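Local coordinates for protein chorismate mutase (Clostridium thermocellum, PDB 1XHO) that probably catalyses the rearrangement of chorismate to prephenate, as a trimeric enzyme of the type I (AroH) chorismate mutase family, at residues 37-42 and 54-59; 74-79 and 86-91; 104-109 and 116-121. One frame throughout, in Å; residues are numbered along the deposited sequence.

Contact 1. Residues 37-42 and 54-59; sequences GATTVS and QKLLKE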
loop_
_atom_site.group_PDB
_atom_site.type_symbol
_atom_site.label_atom_id
_atom_site.label_comp_id
_atom_site.label_asym_id
_atom_site.label_seq_id
_atom_site.Cartn_x
_atom_site.Cartn_y
_atom_site.Cartn_z
ATOM N N GLY C 37 8.778 8.498 -4.439
ATOM C CA GLY C 37 9.910 9.198 -3.859
ATOM C C GLY C 37 10.722 8.283 -2.929
ATOM O O GLY C 37 10.192 7.316 -2.355
ATOM N N ALA C 38 12.018 8.567 -2.811
ATOM C CA ALA C 38 12.876 7.885 -1.849
ATOM C C ALA C 38 13.937 8.836 -1.357
ATOM O O ALA C 38 14.363 9.738 -2.084
ATOM C CB ALA C 38 13.510 6.628 -2.447
ATOM N N THR C 39 14.329 8.644 -0.105
ATOM C CA THR C 39 15.356 9.453 0.527
ATOM C C THR C 39 16.015 8.645 1.650
ATOM O O THR C 39 15.506 7.608 2.063
ATOM C CB THR C 39 14.775 10.816 1.056
ATOM O OG1 THR C 39 15.845 11.723 1.374
ATOM C CG2 THR C 39 13.850 10.614 2.284
ATOM N N THR C 40 17.160 9.124 2.120
ATOM C CA THR C 40 17.853 8.501 3.231
ATOM C C THR C 40 18.077 9.519 4.345
ATOM O O THR C 40 18.049 10.728 4.107
ATOM C CB THR C 40 19.198 7.861 2.799
ATOM O OG1 THR C 40 20.056 8.857 2.218
ATOM C CG2 THR C 40 18.953 6.740 1.802
ATOM N N VAL C 41 18.259 9.009 5.562
ATOM C CA VAL C 41 18.563 9.839 6.738
ATOM C C VAL C 41 19.913 9.427 7.336
ATOM O O VAL C 41 20.413 8.327 7.074
ATOM C CB VAL C 41 17.459 9.774 7.829
ATOM C CG1 VAL C 41 16.193 10.478 7.356
ATOM C CG2 VAL C 41 17.161 8.335 8.243
ATOM N N SER C 42 20.500 10.333 8.111
ATOM C CA SER C 42 21.770 10.081 8.785
ATOM C C SER C 42 21.575 9.261 10.057
ATOM O O SER C 42 22.422 8.445 10.408
ATOM C CB SER C 42 22.478 11.404 9.116
ATOM O OG SER C 42 21.609 12.301 9.792
ATOM N N GLN C 54 9.838 15.467 4.861
ATOM C CA GLN C 54 9.221 16.748 4.486
ATOM C C GLN C 54 9.864 17.341 3.224
ATOM O O GLN C 54 9.173 17.805 2.313
ATOM C CB GLN C 54 9.346 17.730 5.655
ATOM C CG GLN C 54 8.329 18.888 5.654
ATOM C CD GLN C 54 8.236 19.600 7.004
ATOM O OE1 GLN C 54 8.550 19.021 8.062
ATOM N NE2 GLN C 54 7.790 20.853 6.978
ATOM N N LYS C 55 11.190 17.310 3.172
ATOM C CA LYS C 55 11.922 17.785 1.998
ATOM C C LYS C 55 11.564 16.954 0.763
ATOM O O LYS C 55 11.397 17.495 -0.332
ATOM C CB LYS C 55 13.441 17.755 2.250
ATOM N N LEU C 56 11.432 15.644 0.953
ATOM C CA LEU C 56 11.054 14.734 -0.123
ATOM C C LEU C 56 9.649 15.038 -0.656
ATOM O O LEU C 56 9.460 15.133 -1.863
ATOM C CB LEU C 56 11.166 13.271 0.348
ATOM C CG LEU C 56 10.724 12.168 -0.618
ATOM C CD1 LEU C 56 11.426 12.279 -1.976
ATOM C CD2 LEU C 56 10.957 10.788 0.018
ATOM N N LEU C 57 8.677 15.191 0.240
ATOM C CA LEU C 57 7.303 15.543 -0.154
ATOM C C LEU C 57 7.231 16.900 -0.867
ATOM O O LEU C 57 6.503 17.041 -1.833
ATOM C CB LEU C 57 6.379 15.573 1.067
ATOM C CG LEU C 57 6.174 14.256 1.817
ATOM C CD1 LEU C 57 5.410 14.493 3.144
ATOM C CD2 LEU C 57 5.464 13.233 0.919
ATOM N N LYS C 58 7.969 17.886 -0.363
ATOM C CA LYS C 58 8.007 19.240 -0.947
ATOM C C LYS C 58 8.566 19.181 -2.371
ATOM O O LYS C 58 7.935 19.640 -3.314
ATOM C CB LYS C 58 8.839 20.175 -0.044
ATOM C CG LYS C 58 9.048 21.621 -0.544
ATOM C CD LYS C 58 7.770 22.286 -1.072
ATOM C CE LYS C 58 8.005 23.766 -1.390
ATOM N NZ LYS C 58 8.089 24.619 -0.162
ATOM N N GLU C 59 9.730 18.554 -2.507
ATOM C CA GLU C 59 10.321 18.216 -3.795
ATOM C C GLU C 59 9.346 17.476 -4.742
ATOM O O GLU C 59 9.233 17.825 -5.920
ATOM C CB GLU C 59 11.563 17.366 -3.544
ATOM C CG GLU C 59 12.361 16.982 -4.766
ATOM C CD GLU C 59 13.188 18.112 -5.312
ATOM O OE1 GLU C 59 12.603 19.090 -5.834
ATOM O OE2 GLU C 59 14.430 18.004 -5.231
#
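Gly37 O accepts a hydrogen bond from Val119 N, and this ladder bond of the sheet fixes the strand on which Leu56 of helix 46-63 rests. Two residues further along, Thr39 O accepts a hydrogen bond from Ile117 N, while Ala38 bonds to the other neighbouring strand and the loop after it, through Val135 and Leu137. The backbone that Leu56 meets is therefore held from both sides. The helix segment runs nearly antiparallel to the strand, at 150°, with the axes 8.7 Å apart. Across that gap Leu56 is the one helix residue that makes contact. Its CG lies anti to the backbone N (chi1 176°), and with chi2 at 54° both methyl groups reach the strand. Leu56 CD2 comes to 3.7 Å from Ala38 N and equally close to Thr39 CG2, the two side chains sliding past each other in opposite directions. Leu56 CD1 lies 3.9 Å from both Ala38 N and Ala38 O. Since Gly37 has no side chain, the leucine can also pack directly on its backbone, with Leu56 CD2 3.9 Å from Gly37 C. Val119 and Val135 also pack against Leu56. No hydrogen bond joins the two segments: van der Waals packing holds helix to strand, while backbone hydrogen bonding serves the helix and the sheet separately.

Contact 2. Residues 74-79 and 86-91; sequences IIFTVT and FPAIAA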
loop_
_atom_site.group_PDB
_atom_site.type_symbol
_atom_site.label_atom_id
_atom_site.label_comp_id
_atom_site.label_asym_id
_atom_site.label_seq_id
_atom_site.Cartn_x
_atom_site.Cartn_y
_atom_site.Cartn_z
ATOM N N ILE C 74 -1.135 9.011 0.302
ATOM C CA ILE C 74 0.299 8.900 0.513
ATOM C C ILE C 74 0.624 7.702 1.393
ATOM O O ILE C 74 0.177 7.618 2.542
ATOM C CB ILE C 74 0.939 10.174 1.108
ATOM C CG1 ILE C 74 0.347 11.430 0.446
ATOM C CG2 ILE C 74 2.468 10.077 0.941
ATOM C CD1 ILE C 74 1.052 12.714 0.756
ATOM N N ILE C 75 1.387 6.772 0.814
ATOM C CA ILE C 75 1.862 5.581 1.494
ATOM C C ILE C 75 3.350 5.759 1.772
ATOM O O ILE C 75 4.121 6.054 0.870
ATOM C CB ILE C 75 1.628 4.308 0.633
ATOM C CG1 ILE C 75 0.113 4.063 0.448
ATOM C CG2 ILE C 75 2.314 3.074 1.271
ATOM C CD1 ILE C 75 -0.223 2.868 -0.482
ATOM N N PHE C 76 3.735 5.588 3.032
ATOM C CA PHE C 76 5.131 5.669 3.447
ATOM C C PHE C 76 5.668 4.301 3.848
ATOM O O PHE C 76 4.951 3.510 4.451
ATOM C CB PHE C 76 5.262 6.588 4.650
ATOM C CG PHE C 76 4.749 7.981 4.422
ATOM C CD1 PHE C 76 5.620 9.010 4.055
ATOM C CD2 PHE C 76 3.405 8.274 4.602
ATOM C CE1 PHE C 76 5.154 10.306 3.871
ATOM C CE2 PHE C 76 2.924 9.574 4.404
ATOM C CZ PHE C 76 3.805 10.594 4.047
ATOM N N THR C 77 6.930 4.031 3.517
ATOM C CA THR C 77 7.665 2.914 4.108
ATOM C C THR C 77 8.990 3.393 4.660
ATOM O O THR C 77 9.590 4.345 4.145
ATOM C CB THR C 77 7.943 1.745 3.122
ATOM O OG1 THR C 77 8.801 2.183 2.052
ATOM C CG2 THR C 77 6.626 1.148 2.574
ATOM N N VAL C 78 9.440 2.734 5.718
ATOM C CA VAL C 78 10.794 2.900 6.196
ATOM C C VAL C 78 11.415 1.521 6.324
ATOM O O VAL C 78 10.717 0.523 6.541
ATOM C CB VAL C 78 10.875 3.655 7.552
ATOM C CG1 VAL C 78 10.224 5.015 7.445
ATOM C CG2 VAL C 78 10.232 2.837 8.685
ATOM N N THR C 79 12.729 1.472 6.168
ATOM C CA THR C 79 13.495 0.262 6.396
ATOM C C THR C 79 13.531 -0.077 7.898
ATOM O O THR C 79 13.333 0.797 8.750
ATOM C CB THR C 79 14.927 0.408 5.805
ATOM O OG1 THR C 79 15.444 1.713 6.099
ATOM C CG2 THR C 79 14.885 0.256 4.328
ATOM N N PHE C 86 6.804 8.249 12.774
ATOM C CA PHE C 86 5.984 8.125 11.573
ATOM C C PHE C 86 6.390 9.199 10.559
ATOM O O PHE C 86 6.271 10.397 10.854
ATOM C CB PHE C 86 4.501 8.363 11.902
ATOM C CG PHE C 86 3.772 7.158 12.459
ATOM C CD1 PHE C 86 2.738 6.565 11.737
ATOM C CD2 PHE C 86 4.084 6.651 13.709
ATOM C CE1 PHE C 86 2.053 5.481 12.241
ATOM C CE2 PHE C 86 3.400 5.561 14.228
ATOM C CZ PHE C 86 2.385 4.970 13.496
ATOM N N PRO C 87 6.835 8.795 9.352
ATOM C CA PRO C 87 7.110 9.824 8.329
ATOM C C PRO C 87 5.881 10.672 7.973
ATOM O O PRO C 87 6.036 11.804 7.511
ATOM C CB PRO C 87 7.582 9.000 7.112
ATOM C CG PRO C 87 8.037 7.695 7.683
ATOM C CD PRO C 87 7.117 7.436 8.848
ATOM N N ALA C 88 4.683 10.116 8.192
ATOM C CA ALA C 88 3.409 10.806 7.952
ATOM C C ALA C 88 3.252 12.135 8.717
ATOM O O ALA C 88 2.438 12.969 8.336
ATOM C CB ALA C 88 2.237 9.874 8.297
ATOM N N ILE C 89 3.998 12.305 9.806
ATOM C CA ILE C 89 4.036 13.582 10.541
ATOM C C ILE C 89 4.508 14.739 9.637
ATOM O O ILE C 89 4.037 15.877 9.791
ATOM C CB ILE C 89 4.948 13.493 11.794
ATOM C CG1 ILE C 89 4.342 12.548 12.830
ATOM C CG2 ILE C 89 5.148 14.881 12.425
ATOM C CD1 ILE C 89 5.365 11.985 13.820
ATOM N N ALA C 90 5.416 14.438 8.697
ATOM C CA ALA C 90 5.930 15.434 7.750
ATOM C C ALA C 90 4.816 16.085 6.936
ATOM O O ALA C 90 4.810 17.302 6.775
ATOM C CB ALA C 90 6.975 14.820 6.821
ATOM N N ALA C 91 3.874 15.276 6.445
ATOM C CA ALA C 91 2.736 15.790 5.669
ATOM C C ALA C 91 1.831 16.672 6.527
ATOM O O ALA C 91 1.304 17.681 6.056
ATOM C CB ALA C 91 1.939 14.636 5.062
#
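A beta-alpha-beta unit made of strand 71-78, helix 89-93 and strand 100-105 contains this contact, in which Phe76 and Val78 of the first strand receive Pro87 and Ala88 from the entry to the helix. The chain from Phe86 to Ile89 forms a type I turn, closed by Ile89 N bonding to Phe86 O at 3.1 Å, and the turn presents its backbone to the Phe76 ring. CG of Phe76 stands anti to the carbonyl carbon (chi1 -58°), and a chi2 of -96° brings one ring face round to the turn. Ala88 CA makes a CH-pi contact over that face, 4.1 Å from the centroid of the Phe76 ring and 24° off the normal. The Pro87 to Ala88 peptide lies over the same face, with Ala88 N above the middle of the ring and Pro87 C nearer its rim. Pro87 CB touches Phe76 CD1 at 3.6 Å, and Ala88 CB approaches Phe76 CE2 at 4.0 Å. Beyond the ring, Pro87 CG meets Val78 CG1 obliquely at 3.5 Å, a tight fit for two carbons. Thus the proline is wedged between two side chains on the same side of the strand. Thr53 of helix 46-63 touches both Phe76 and Pro87, and Cys103 of strand 100-105 touches Phe76 and Ala88. Val119 of strand 116-124 packs on Phe76, while Ile107 of a neighbouring subunit reaches Val78 and Pro87, carrying the packing from between helices and sheet to the trimer interface.

Contact 3. Residues 104-109 and 116-121; sequences MNEIDV and CIRVMM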
loop_
_atom_site.group_PDB
_atom_site.type_symbol
_atom_site.label_atom_id
_atom_site.label_comp_id
_atom_site.label_asym_id
_atom_site.label_seq_id
_atom_site.Cartn_x
_atom_site.Cartn_y
_atom_site.Cartn_z
HETATM N N MSE C 104 4.056 1.843 6.607
HETATM C CA MSE C 104 4.456 0.461 6.815
HETATM C C MSE C 104 5.967 0.420 6.885
HETATM O O MSE C 104 6.632 1.436 6.730
HETATM C CB MSE C 104 4.001 -0.437 5.653
HETATM C CG MSE C 104 2.489 -0.483 5.399
HETATM SE SE MSE C 104 1.789 1.072 4.416
HETATM C CE MSE C 104 0.535 0.051 3.324
ATOM N N ASN C 105 6.507 -0.765 7.114
ATOM C CA ASN C 105 7.923 -0.983 6.920
ATOM C C ASN C 105 8.148 -1.523 5.526
ATOM O O ASN C 105 7.270 -2.176 4.933
ATOM C CB ASN C 105 8.496 -1.956 7.956
ATOM C CG ASN C 105 8.656 -1.325 9.332
ATOM O OD1 ASN C 105 7.930 -1.667 10.260
ATOM N ND2 ASN C 105 9.633 -0.425 9.476
ATOM N N GLU C 106 9.332 -1.235 4.999
ATOM C CA GLU C 106 9.756 -1.752 3.712
ATOM C C GLU C 106 9.942 -3.266 3.838
ATOM O O GLU C 106 10.209 -3.781 4.921
ATOM C CB GLU C 106 11.084 -1.069 3.292
ATOM C CG GLU C 106 11.673 -1.498 1.922
ATOM C CD GLU C 106 10.898 -0.958 0.721
ATOM O OE1 GLU C 106 9.956 -0.142 0.894
ATOM O OE2 GLU C 106 11.230 -1.355 -0.410
ATOM N N ILE C 107 9.779 -3.974 2.732
ATOM C CA ILE C 107 10.162 -5.377 2.652
ATOM C C ILE C 107 11.546 -5.579 3.295
ATOM O O ILE C 107 12.483 -4.808 3.046
ATOM C CB ILE C 107 10.148 -5.880 1.189
ATOM C CG1 ILE C 107 10.413 -7.395 1.116
ATOM C CG2 ILE C 107 11.128 -5.063 0.306
ATOM C CD1 ILE C 107 10.259 -7.976 -0.323
ATOM N N ASP C 108 11.651 -6.599 4.145
ATOM C CA ASP C 108 12.918 -6.945 4.796
ATOM C C ASP C 108 13.795 -7.785 3.846
ATOM O O ASP C 108 13.493 -8.944 3.548
ATOM C CB ASP C 108 12.659 -7.677 6.135
ATOM C CG ASP C 108 13.958 -8.096 6.858
ATOM O OD1 ASP C 108 15.067 -7.809 6.355
ATOM O OD2 ASP C 108 13.860 -8.720 7.934
ATOM N N VAL C 109 14.864 -7.165 3.353
ATOM C CA VAL C 109 15.855 -7.836 2.503
ATOM C C VAL C 109 17.258 -7.446 3.000
ATOM O O VAL C 109 17.725 -6.337 2.731
ATOM C CB VAL C 109 15.675 -7.468 1.007
ATOM C CG1 VAL C 109 16.802 -8.061 0.153
ATOM C CG2 VAL C 109 14.310 -7.942 0.490
ATOM N N CYS C 116 16.343 4.257 4.808
ATOM C CA CYS C 116 15.629 4.708 3.617
ATOM C C CYS C 116 14.127 4.886 3.840
ATOM O O CYS C 116 13.427 3.954 4.245
ATOM C CB CYS C 116 15.886 3.727 2.441
ATOM S SG CYS C 116 15.048 4.131 0.874
ATOM N N ILE C 117 13.645 6.089 3.535
ATOM C CA ILE C 117 12.221 6.399 3.517
ATOM C C ILE C 117 11.719 6.440 2.068
ATOM O O ILE C 117 12.253 7.188 1.238
ATOM C CB ILE C 117 11.948 7.759 4.196
ATOM C CG1 ILE C 117 12.502 7.743 5.629
ATOM C CG2 ILE C 117 10.457 8.085 4.179
ATOM C CD1 ILE C 117 12.752 9.091 6.206
ATOM N N ARG C 118 10.703 5.626 1.770
ATOM C CA ARG C 118 10.032 5.650 0.463
ATOM C C ARG C 118 8.605 6.185 0.563
ATOM O O ARG C 118 7.945 6.049 1.591
ATOM C CB ARG C 118 10.042 4.271 -0.204
ATOM C CG ARG C 118 11.459 3.742 -0.477
ATOM C CD ARG C 118 11.381 2.381 -1.148
ATOM N NE ARG C 118 12.654 1.843 -1.630
ATOM C CZ ARG C 118 13.572 1.210 -0.892
ATOM N NH1 ARG C 118 13.443 1.069 0.406
ATOM N NH2 ARG C 118 14.655 0.743 -1.468
ATOM N N VAL C 119 8.159 6.816 -0.521
ATOM C CA VAL C 119 6.846 7.447 -0.606
ATOM C C VAL C 119 6.208 7.042 -1.919
ATOM O O VAL C 119 6.849 7.127 -2.961
ATOM C CB VAL C 119 6.946 9.004 -0.592
ATOM C CG1 VAL C 119 5.570 9.650 -0.816
ATOM C CG2 VAL C 119 7.552 9.471 0.683
HETATM N N MSE C 120 4.955 6.593 -1.857
HETATM C CA MSE C 120 4.142 6.375 -3.042
HETATM C C MSE C 120 2.918 7.304 -2.973
HETATM O O MSE C 120 2.088 7.214 -2.057
HETATM C CB MSE C 120 3.701 4.922 -3.139
HETATM C CG MSE C 120 2.711 4.655 -4.291
HETATM SE SE MSE C 120 2.260 2.764 -4.486
HETATM C CE MSE C 120 3.793 2.211 -5.655
HETATM N N MSE C 121 2.811 8.188 -3.952
HETATM C CA MSE C 121 1.782 9.204 -3.947
HETATM C C MSE C 121 0.846 9.062 -5.144
HETATM O O MSE C 121 1.270 9.253 -6.278
HETATM C CB MSE C 121 2.466 10.562 -3.973
HETATM C CG MSE C 121 1.572 11.733 -3.689
HETATM SE SE MSE C 121 2.615 13.345 -3.844
HETATM C CE MSE C 121 3.669 13.315 -2.262
#
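Glu106 and Arg118 make up the contact, the carboxylate lying on a face of the guanidinium with their planes 18° apart. Strand 71-78 lies between strand 116-124, which carries Arg118, and strand 100-105, just past whose end Glu106 sits, so these side chains reach each other across it. Glu106 has CG anti to the backbone N and bends at chi2 (73°); Arg118 is extended from CG to NE, and the two chains cross at about a right angle. Glu106 OE2 sits 3.3 Å above the Arg118 guanidinium plane, toward its rim, and 3.4 Å from Arg118 NH1. Cys116 SG lies over the rim of the opposite face, 3.5 Å from the plane. Glu106 OE1 rests 3.5 Å from Arg118 CD, but its stronger partner is Thr77 OG1 on the intervening strand, a hydrogen bond that helps to orient the carboxylate. Phe86 and Met102 of a neighbouring subunit pack on Glu106 and Arg118 respectively, consistent with a place in the active site between subunits, as in other type I chorismate mutases. Stacking rather than edge pairing makes this a salt bridge by charge alone: the N-H groups, which lie in the guanidinium plane, do not point at Glu106.

Along the chain the three contacts come in series, none enclosing or crossing another. Contact 1 closes the connection from strand 32-40 into helix 46-63. Contact 2 follows, bringing the turn before helix 89-93 back onto strand 71-78, and contact 3 closes the loop between strands 100-105 and 116-124. All are tied to one mixed sheet, in which 116-124 lies between 32-40 and 71-78. Contacts 1 and 2 meet where Leu57 CD1 packs on Ala90 CB at 4.0 Å, joining the two helices. Contacts 2 and 3 are joined by a probable hydrogen bond from Glu106 N to Val78 O (2.7 Å), just past the end of strand 100-105, and Ile74 CG2 packs on Val119 CG1.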